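Local coordinates for cell cycle regulatory protein GcrA (PDB 5YIU) that probably activates transcription of cell-cycle genes in Caulobacter crescentus, binding DNA through the small helical domain described here, at residues 6-9 / 10-13; 22-25 / 26-29. All blocks are in the same frame, centred on the assembly; numbering follows the deposited sequence.

Contact 1: 6-9 / 10-13; sequences SWTD and ERVS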
ATOM      1  N   SER A   6      -8.847   5.404  -1.383  1.00  9.20           N
ATOM      2  CA  SER A   6      -8.628   5.107  -2.791  0.57  7.08           C
ATOM      3  C   SER A   6      -7.149   4.887  -3.064  1.00  8.11           C
ATOM      4  O   SER A   6      -6.301   5.551  -2.452  1.00  8.14           O
ATOM      5  CB  SER A   6      -9.098   6.278  -3.652  0.57  9.90           C
ATOM      6  OG  SER A   6     -10.503   6.414  -3.607  0.57 11.76           O
ATOM      7  N   TRP A   7      -6.840   3.983  -3.982  1.00  7.74           N
ATOM      8  CA  TRP A   7      -5.475   3.796  -4.435  1.00  8.42           C
ATOM      9  C   TRP A   7      -5.194   4.829  -5.511  1.00  9.89           C
ATOM     10  O   TRP A   7      -5.246   4.542  -6.705  1.00 10.51           O
ATOM     11  CB  TRP A   7      -5.283   2.381  -4.970  1.00  6.28           C
ATOM     12  CG  TRP A   7      -5.254   1.369  -3.866  1.00  6.81           C
ATOM     13  CD1 TRP A   7      -6.223   0.454  -3.560  1.00  8.61           C
ATOM     14  CD2 TRP A   7      -4.214   1.192  -2.894  1.00  7.90           C
ATOM     15  NE1 TRP A   7      -5.850  -0.283  -2.463  1.00  9.13           N
ATOM     16  CE2 TRP A   7      -4.617   0.145  -2.040  1.00  8.17           C
ATOM     17  CE3 TRP A   7      -2.975   1.811  -2.671  1.00  7.92           C
ATOM     18  CZ2 TRP A   7      -3.830  -0.288  -0.977  1.00 11.80           C
ATOM     19  CZ3 TRP A   7      -2.200   1.375  -1.614  1.00 10.81           C
ATOM     20  CH2 TRP A   7      -2.631   0.337  -0.783  1.00 11.00           C
ATOM     21  N   THR A   8      -4.926   6.050  -5.066  1.00  7.55           N
ATOM     22  CA  THR A   8      -4.565   7.144  -5.958  1.00 10.01           C
ATOM     23  C   THR A   8      -3.229   6.858  -6.629  1.00  9.99           C
ATOM     24  O   THR A   8      -2.468   6.013  -6.171  1.00  9.38           O
ATOM     25  CB  THR A   8      -4.416   8.440  -5.165  1.00 11.48           C
ATOM     26  OG1 THR A   8      -3.391   8.261  -4.175  1.00 11.95           O
ATOM     27  CG2 THR A   8      -5.746   8.818  -4.486  1.00 11.22           C
ATOM     28  N   ASP A   9      -2.933   7.569  -7.707  1.00 12.10           N
ATOM     29  CA  ASP A   9      -1.656   7.399  -8.383  1.00 11.36           C
ATOM     30  C   ASP A   9      -0.498   7.596  -7.416  1.00 10.43           C
ATOM     31  O   ASP A   9       0.490   6.865  -7.475  1.00 11.23           O
ATOM     32  CB  ASP A   9      -1.520   8.366  -9.557  1.00 12.23           C
ATOM     33  CG  ASP A   9      -2.432   8.016 -10.709  1.00 19.99           C
ATOM     34  OD1 ASP A   9      -3.068   6.938 -10.674  1.00 21.77           O
ATOM     35  OD2 ASP A   9      -2.513   8.822 -11.659  1.00 24.53           O
ATOM     36  N   GLU A  10      -0.613   8.564  -6.515  1.00 11.25           N
ATOM     37  CA  GLU A  10       0.467   8.805  -5.570  1.00 12.32           C
ATOM     38  C   GLU A  10       0.632   7.653  -4.580  1.00 10.83           C
ATOM     39  O   GLU A  10       1.744   7.259  -4.251  1.00 11.08           O
ATOM     40  CB  GLU A  10       0.277  10.130  -4.821  1.00 15.33           C
ATOM     41  CG  GLU A  10       1.481  10.497  -3.960  1.00 26.67           C
ATOM     42  CD  GLU A  10       1.256  11.726  -3.105  1.00 41.82           C
ATOM     43  OE1 GLU A  10       0.207  12.385  -3.265  1.00 52.43           O
ATOM     44  OE2 GLU A  10       2.134  12.031  -2.270  1.00 61.90           O
ATOM     45  N   ARG A  11      -0.477   7.119  -4.088  1.00  9.89           N
ATOM     46  CA  ARG A  11      -0.398   6.044  -3.115  1.00  9.44           C
ATOM     47  C   ARG A  11       0.166   4.776  -3.749  1.00  8.60           C
ATOM     48  O   ARG A  11       0.961   4.070  -3.138  1.00  8.63           O
ATOM     49  CB  ARG A  11      -1.759   5.810  -2.465  1.00  8.16           C
ATOM     50  CG  ARG A  11      -2.123   6.934  -1.497  1.00  9.72           C
ATOM     51  CD  ARG A  11      -3.552   6.852  -1.009  1.00 15.03           C
ATOM     52  NE  ARG A  11      -3.727   5.772  -0.056  1.00 13.98           N
ATOM     53  CZ  ARG A  11      -3.516   5.882   1.252  1.00 17.74           C
ATOM     54  NH1 ARG A  11      -3.698   4.839   2.046  1.00 12.98           N
ATOM     55  NH2 ARG A  11      -3.121   7.032   1.769  1.00 23.86           N
ATOM     56  N   VAL A  12      -0.201   4.534  -5.002  1.00  8.17           N
ATOM     57  CA  VAL A  12       0.330   3.401  -5.751  1.00  9.43           C
ATOM     58  C   VAL A  12       1.830   3.570  -5.997  1.00  9.68           C
ATOM     59  O   VAL A  12       2.600   2.640  -5.797  1.00  9.97           O
ATOM     60  CB  VAL A  12      -0.434   3.197  -7.077  1.00  7.91           C
ATOM     61  CG1 VAL A  12       0.244   2.150  -7.937  1.00 10.03           C
ATOM     62  CG2 VAL A  12      -1.889   2.791  -6.794  1.00  8.64           C
ATOM     63  N   SER A  13       2.241   4.757  -6.423  1.00  8.82           N
ATOM     64  CA  SER A  13       3.653   5.018  -6.669  0.57 10.06           C
ATOM     65  C   SER A  13       4.479   4.839  -5.400  1.00  9.22           C
ATOM     66  O   SER A  13       5.562   4.243  -5.441  1.00 10.15           O
ATOM     67  CB  SER A  13       3.836   6.422  -7.239  0.57 11.02           C
ATOM     68  OG  SER A  13       5.211   6.747  -7.388  0.57 10.20           O
TER

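Contact 2: 22-25 / 26-29; sequences GLSA and SQIA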
ATOM      1  N   GLY A  22      12.189  -2.787  -0.199  1.00  8.57           N
ATOM      2  CA  GLY A  22      12.282  -3.850   0.784  1.00  9.03           C
ATOM      3  C   GLY A  22      11.515  -3.606   2.071  1.00 10.76           C
ATOM      4  O   GLY A  22      11.661  -4.360   3.025  1.00 12.95           O
ATOM      5  N   LEU A  23      10.696  -2.561   2.118  1.00  9.31           N
ATOM      6  CA  LEU A  23       9.882  -2.326   3.313  1.00 10.99           C
ATOM      7  C   LEU A  23       8.768  -3.361   3.442  1.00 11.44           C
ATOM      8  O   LEU A  23       8.243  -3.858   2.449  1.00  9.66           O
ATOM      9  CB  LEU A  23       9.289  -0.918   3.324  1.00 11.42           C
ATOM     10  CG  LEU A  23      10.207   0.253   3.692  1.00 17.65           C
ATOM     11  CD1 LEU A  23      11.239   0.514   2.625  1.00 20.31           C
ATOM     12  CD2 LEU A  23       9.378   1.500   3.929  1.00 19.58           C
ATOM     13  N   SER A  24       8.426  -3.691   4.679  1.00  9.39           N
ATOM     14  CA  SER A  24       7.357  -4.634   4.962  1.00  8.86           C
ATOM     15  C   SER A  24       5.999  -4.025   4.654  1.00  9.13           C
ATOM     16  O   SER A  24       5.848  -2.801   4.572  1.00  9.00           O
ATOM     17  CB  SER A  24       7.401  -5.043   6.434  1.00 10.56           C
ATOM     18  OG  SER A  24       7.006  -3.957   7.259  1.00 12.51           O
ATOM     19  N   ALA A  25       5.008  -4.891   4.498  1.00  8.11           N
ATOM     20  CA  ALA A  25       3.649  -4.413   4.307  1.00  9.11           C
ATOM     21  C   ALA A  25       3.180  -3.570   5.496  1.00  8.87           C
ATOM     22  O   ALA A  25       2.423  -2.617   5.329  1.00  9.50           O
ATOM     23  CB  ALA A  25       2.712  -5.572   4.073  1.00  8.29           C
ATOM     24  N   SER A  26       3.632  -3.938   6.694  1.00 11.00           N
ATOM     25  CA  SER A  26       3.324  -3.181   7.907  0.64 11.93           C
ATOM     26  C   SER A  26       3.868  -1.767   7.830  1.00 10.78           C
ATOM     27  O   SER A  26       3.160  -0.805   8.109  1.00 12.65           O
ATOM     28  CB  SER A  26       3.908  -3.875   9.137  0.64 15.92           C
ATOM     29  OG  SER A  26       3.006  -4.837   9.638  0.64 16.98           O
ATOM     30  N   GLN A  27       5.139  -1.652   7.456  1.00 11.87           N
ATOM     31  CA  GLN A  27       5.782  -0.345   7.377  1.00 11.52           C
ATOM     32  C   GLN A  27       5.119   0.505   6.316  1.00 10.73           C
ATOM     33  O   GLN A  27       4.888   1.694   6.514  1.00 12.21           O
ATOM     34  CB  GLN A  27       7.260  -0.503   7.024  1.00 13.15           C
ATOM     35  CG  GLN A  27       8.142  -1.032   8.134  1.00 19.90           C
ATOM     36  CD  GLN A  27       9.582  -1.260   7.677  1.00 29.46           C
ATOM     37  OE1 GLN A  27       9.867  -2.168   6.882  1.00 21.15           O
ATOM     38  NE2 GLN A  27      10.497  -0.432   8.174  1.00 28.40           N
ATOM     39  N   ILE A  28       4.817  -0.108   5.179  1.00  8.96           N
ATOM     40  CA  ILE A  28       4.174   0.623   4.093  1.00  9.27           C
ATOM     41  C   ILE A  28       2.783   1.112   4.491  1.00  9.24           C
ATOM     42  O   ILE A  28       2.418   2.249   4.210  1.00  9.01           O
ATOM     43  CB  ILE A  28       4.107  -0.241   2.818  1.00  8.59           C
ATOM     44  CG1 ILE A  28       5.527  -0.501   2.296  1.00  9.59           C
ATOM     45  CG2 ILE A  28       3.237   0.420   1.760  1.00  9.48           C
ATOM     46  CD1 ILE A  28       5.598  -1.475   1.164  1.00 10.41           C
ATOM     47  N   ALA A  29       2.016   0.257   5.164  1.00  9.25           N
ATOM     48  CA  ALA A  29       0.700   0.660   5.649  1.00 10.96           C
ATOM     49  C   ALA A  29       0.816   1.862   6.582  1.00  9.85           C
ATOM     50  O   ALA A  29       0.018   2.806   6.504  1.00 10.95           O
ATOM     51  CB  ALA A  29       0.014  -0.495   6.352  1.00 10.86           C
TER

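Contact 1: 6-9 / 10-13
Thr8 and Arg11 meet where the chain turns into helix 9-21, the threonine hydroxyl lying against the root of the arginine side chain. Thr8 OG1 sits between its own backbone N and carbonyl carbon (chi1 60°), which aims it at the first turn, and there it accepts from Arg11 N at 3.1 Å along a fairly straight N-H path. The same oxygen rests 3.2 Å from Arg11 CG, as the arginine chain leaves the helix obliquely to the threonine. Arg11 CD passes Ser6 O at 3.4 Å; beyond it the chain bends (chi3 73°), and NH2 and NH1 hydrogen-bond to the carbonyl oxygens of Leu32 and Gly33, tying this end of the helix to the close of helix 25-32. Trp7 runs at about a right angle to Arg11, with ring and guanidinium planes 47° apart; any cation-pi attraction is weak at 6.0 Å from Arg11 CZ to the centroid of the Trp7 six-membered ring. Trp7 CB touches Val12 CG2 at 3.9 Å, and both residues also reach Lys43 on helix 37-47. Val12 N bonds to Thr8 O at 2.9 Å, closing the first helical turn. Thr8 is thus a classic side-chain N-cap, at the end of an inverse gamma turn centred on Trp7.

Contact 2: 22-25 / 26-29
Gln27 folds back from the first turn of helix 25-32 over Ser24, the N-cap residue of that helix. Its CB lies 3.5 Å from Ser24 OG, and CG, held anti to its own carbonyl carbon (chi1 -73°), comes closer to that hydroxyl, at 3.3 Å. The extended chain next carries CD past the serine to OE1, which accepts from Ser24 N at 3.0 Å in a nearly straight bond (172° at the hydrogen), the donor tilted 18° from the amide carbonyl plane. OE1 also approaches Leu23 CB to 3.8 Å, the two side chains crossing at about a right angle. In return Ser24 OG accepts from Gln27 N at 3.0 Å, and this reciprocal exchange is a capping box, here opening the second helix of what is probably a helix-turn-helix fold. Replacing Ser24 by an alanine would probably leave Gln27 N without its capping acceptor, although the bond from the backbone N to OE1 could persist. Beside the box, Leu23 CB packs on Ile28 CG1 at 3.9 Å, and both leucine and isoleucine reach Leu18 on helix 9-21. Just upstream, Gly22 ends helix 9-21 in a Schellman motif, its positive phi suiting a residue without a side chain.

Overall arrangement
Two consecutive helices of one small domain begin in comparable ways. Contact 1 opens helix 9-21; contact 2 follows it along the chain, where that helix ends and helix 25-32 starts. Their centres are 15 Å apart on opposite sides of the chain's centre, and their nearest atoms stay about 6 Å from each other, so they do not touch. Helix 9-21 connects them in sequence, while helix 37-47 meets side chains from both: Lys43 and Leu47 at contact 1, Arg37 and Ile41 at contact 2. The three helices thus form one compact unit, with contacts 1 and 2 at the starts of the first two, consistent with the helix-turn-helix relationship of the GcrA family and with DNA binding.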